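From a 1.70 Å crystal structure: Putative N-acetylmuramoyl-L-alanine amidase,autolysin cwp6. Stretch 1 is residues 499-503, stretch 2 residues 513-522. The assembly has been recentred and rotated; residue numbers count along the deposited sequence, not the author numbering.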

# COMPACT_ATOMS: atom_id res chain seq x y z
N VAL A 499 -10.71 11.21 14.53
CA VAL A 499 -12.00 10.86 13.96
C VAL A 499 -12.32 9.47 14.21
O VAL A 499 -11.47 8.60 13.98
CB VAL A 499 -12.01 11.11 12.44
CG1 VAL A 499 -13.42 10.83 11.86
CG2 VAL A 499 -11.61 12.53 12.14
N VAL A 500 -13.53 9.20 14.70
CA VAL A 500 -13.97 7.81 14.82
C VAL A 500 -15.12 7.66 13.81
O VAL A 500 -16.07 8.45 13.88
CB VAL A 500 -14.51 7.45 16.24
CG1 VAL A 500 -15.07 6.05 16.23
CG2 VAL A 500 -13.40 7.57 17.33
N MET A 501 -15.08 6.68 12.92
CA MET A 501 -16.20 6.53 11.99
C MET A 501 -17.16 5.48 12.56
O MET A 501 -16.70 4.47 13.07
CB MET A 501 -15.70 6.02 10.62
CG MET A 501 -14.74 7.01 9.90
SD MET A 501 -14.41 6.54 8.21
CE MET A 501 -16.06 6.87 7.46
N THR A 502 -18.46 5.67 12.47
CA THR A 502 -19.36 4.63 13.00
C THR A 502 -19.17 3.34 12.17
O THR A 502 -19.25 2.25 12.72
CB THR A 502 -20.84 5.10 12.96
OG1 THR A 502 -21.14 5.51 11.64
CG2 THR A 502 -21.12 6.25 13.92
N ARG A 503 -18.93 3.46 10.87
CA ARG A 503 -18.61 2.34 10.01
C ARG A 503 -17.65 2.84 8.93
O ARG A 503 -17.75 4.03 8.51
CB ARG A 503 -19.87 1.73 9.36
CG ARG A 503 -20.57 2.68 8.36
CD ARG A 503 -21.78 1.97 7.65
NE ARG A 503 -22.50 2.90 6.74
CZ ARG A 503 -22.37 2.86 5.43
NH1 ARG A 503 -21.56 2.00 4.84
NH2 ARG A 503 -23.09 3.70 4.68
N GLU A 513 -27.01 1.93 17.71
CA GLU A 513 -25.58 1.58 17.87
C GLU A 513 -24.67 2.84 17.55
O GLU A 513 -23.70 3.13 18.26
CB GLU A 513 -25.20 0.43 16.91
CG GLU A 513 -23.78 0.01 17.27
CD GLU A 513 -23.29 -1.27 16.58
OE1 GLU A 513 -24.04 -1.86 15.74
OE2 GLU A 513 -22.13 -1.66 16.90
N ARG A 514 -25.04 3.59 16.50
CA ARG A 514 -24.29 4.80 16.12
C ARG A 514 -24.35 5.76 17.25
O ARG A 514 -23.34 6.40 17.57
CB ARG A 514 -24.90 5.39 14.86
CG ARG A 514 -24.84 4.40 13.69
CD ARG A 514 -25.85 4.78 12.64
NE ARG A 514 -26.05 3.73 11.65
CZ ARG A 514 -25.66 3.79 10.38
NH1 ARG A 514 -24.99 4.86 9.94
NH2 ARG A 514 -25.98 2.82 9.54
N THR A 515 -25.55 5.92 17.87
CA THR A 515 -25.64 6.86 18.99
C THR A 515 -24.90 6.37 20.21
O THR A 515 -24.23 7.18 20.88
CB THR A 515 -27.13 7.13 19.34
OG1 THR A 515 -27.82 7.38 18.10
CG2 THR A 515 -27.25 8.37 20.18
N ALA A 516 -24.97 5.07 20.52
CA ALA A 516 -24.23 4.55 21.71
C ALA A 516 -22.76 4.84 21.53
O ALA A 516 -22.08 5.23 22.48
CB ALA A 516 -24.42 3.05 21.85
N LEU A 517 -22.26 4.67 20.29
CA LEU A 517 -20.86 4.92 20.00
C LEU A 517 -20.56 6.35 20.29
O LEU A 517 -19.54 6.65 20.93
CB LEU A 517 -20.52 4.62 18.52
CG LEU A 517 -19.05 4.83 18.14
CD1 LEU A 517 -18.15 3.94 19.03
CD2 LEU A 517 -18.85 4.48 16.70
N SER A 518 -21.41 7.26 19.82
CA SER A 518 -21.17 8.70 20.07
C SER A 518 -21.09 8.97 21.57
O SER A 518 -20.21 9.68 22.04
CB SER A 518 -22.32 9.52 19.49
OG SER A 518 -22.01 10.90 19.53
N ASN A 519 -22.03 8.41 22.32
CA ASN A 519 -22.09 8.61 23.79
C ASN A 519 -20.88 7.98 24.50
O ASN A 519 -20.52 8.43 25.59
CB ASN A 519 -23.42 8.02 24.33
CG ASN A 519 -24.58 8.86 23.89
OD1 ASN A 519 -24.40 10.06 23.55
ND2 ASN A 519 -25.78 8.33 23.77
N THR A 520 -20.27 6.97 23.91
CA THR A 520 -19.10 6.33 24.48
C THR A 520 -17.87 7.19 24.17
O THR A 520 -16.99 7.35 25.00
CB THR A 520 -18.97 4.94 23.89
OG1 THR A 520 -19.99 4.11 24.44
CG2 THR A 520 -17.62 4.31 24.16
N ILE A 521 -17.80 7.75 22.95
CA ILE A 521 -16.65 8.54 22.52
C ILE A 521 -16.65 9.91 23.11
O ILE A 521 -15.57 10.46 23.32
CB ILE A 521 -16.60 8.65 20.94
CG1 ILE A 521 -16.38 7.28 20.26
CG2 ILE A 521 -15.52 9.57 20.51
CD1 ILE A 521 -15.13 6.58 20.73
N LYS A 522 -17.84 10.49 23.36
CA LYS A 522 -18.00 11.86 23.90
C LYS A 522 -17.32 12.86 22.99
O LYS A 522 -16.48 13.66 23.42
CB LYS A 522 -17.42 11.94 25.34
CG LYS A 522 -17.77 10.67 26.13
CD LYS A 522 -17.61 10.84 27.65

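A strand end and the turn after it pack against one side of a nearly antiparallel helix through a small, mainly apolar contact, with no hydrogen bond crossing between them. The axes of strand 499-501 and helix 513-521 run at 159° and approach to 10.4 Å, and the contact buries 300 Å² in all, counting both sides. On the helix, R514, L517 and I521 supply the contact; their spacing of three and four residues brings them to the same side, while A516 and T520 lie out of reach.

L517 is the centre. Its t, p rotamer places L517 CD2 4.1 Å from V500 CG1, 4.2 Å from M501 O and 3.7 Å from T502 CA, so one methyl meets both the strand end and the residue that follows. V500, with CB toward the helix, also reaches I521: V500 CG2 lies 3.9 Å from I521 CD1, which the m, m rotamer of the isoleucine brings into range. Strand alternation turns M501 away, and M501 CB, the nearest side-chain atom, stays 7.0 Å from L517 CD2.

T502 suits its place by having two kinds of branch. In the p rotamer its methyl T502 CG2 packs 4.0 Å from R514 CB and 4.0 Å from L517 CD2, while OG1 is hydrogen-bonded elsewhere in the structure. Here the backbones come close, the CA atoms of T502 and R514 being 5.8 Å apart; at V500 and I521 the CA separation widens to 8.2 Å, and branched aliphatic side chains fill the gap. R514 contributes its aliphatic base to this packing. Its guanidinium comes near that of R503, R514 NH2 to R503 NE at 4.5 Å, a proximity of like charges that provides no attraction; both groups are buried and find hydrogen-bond partners elsewhere.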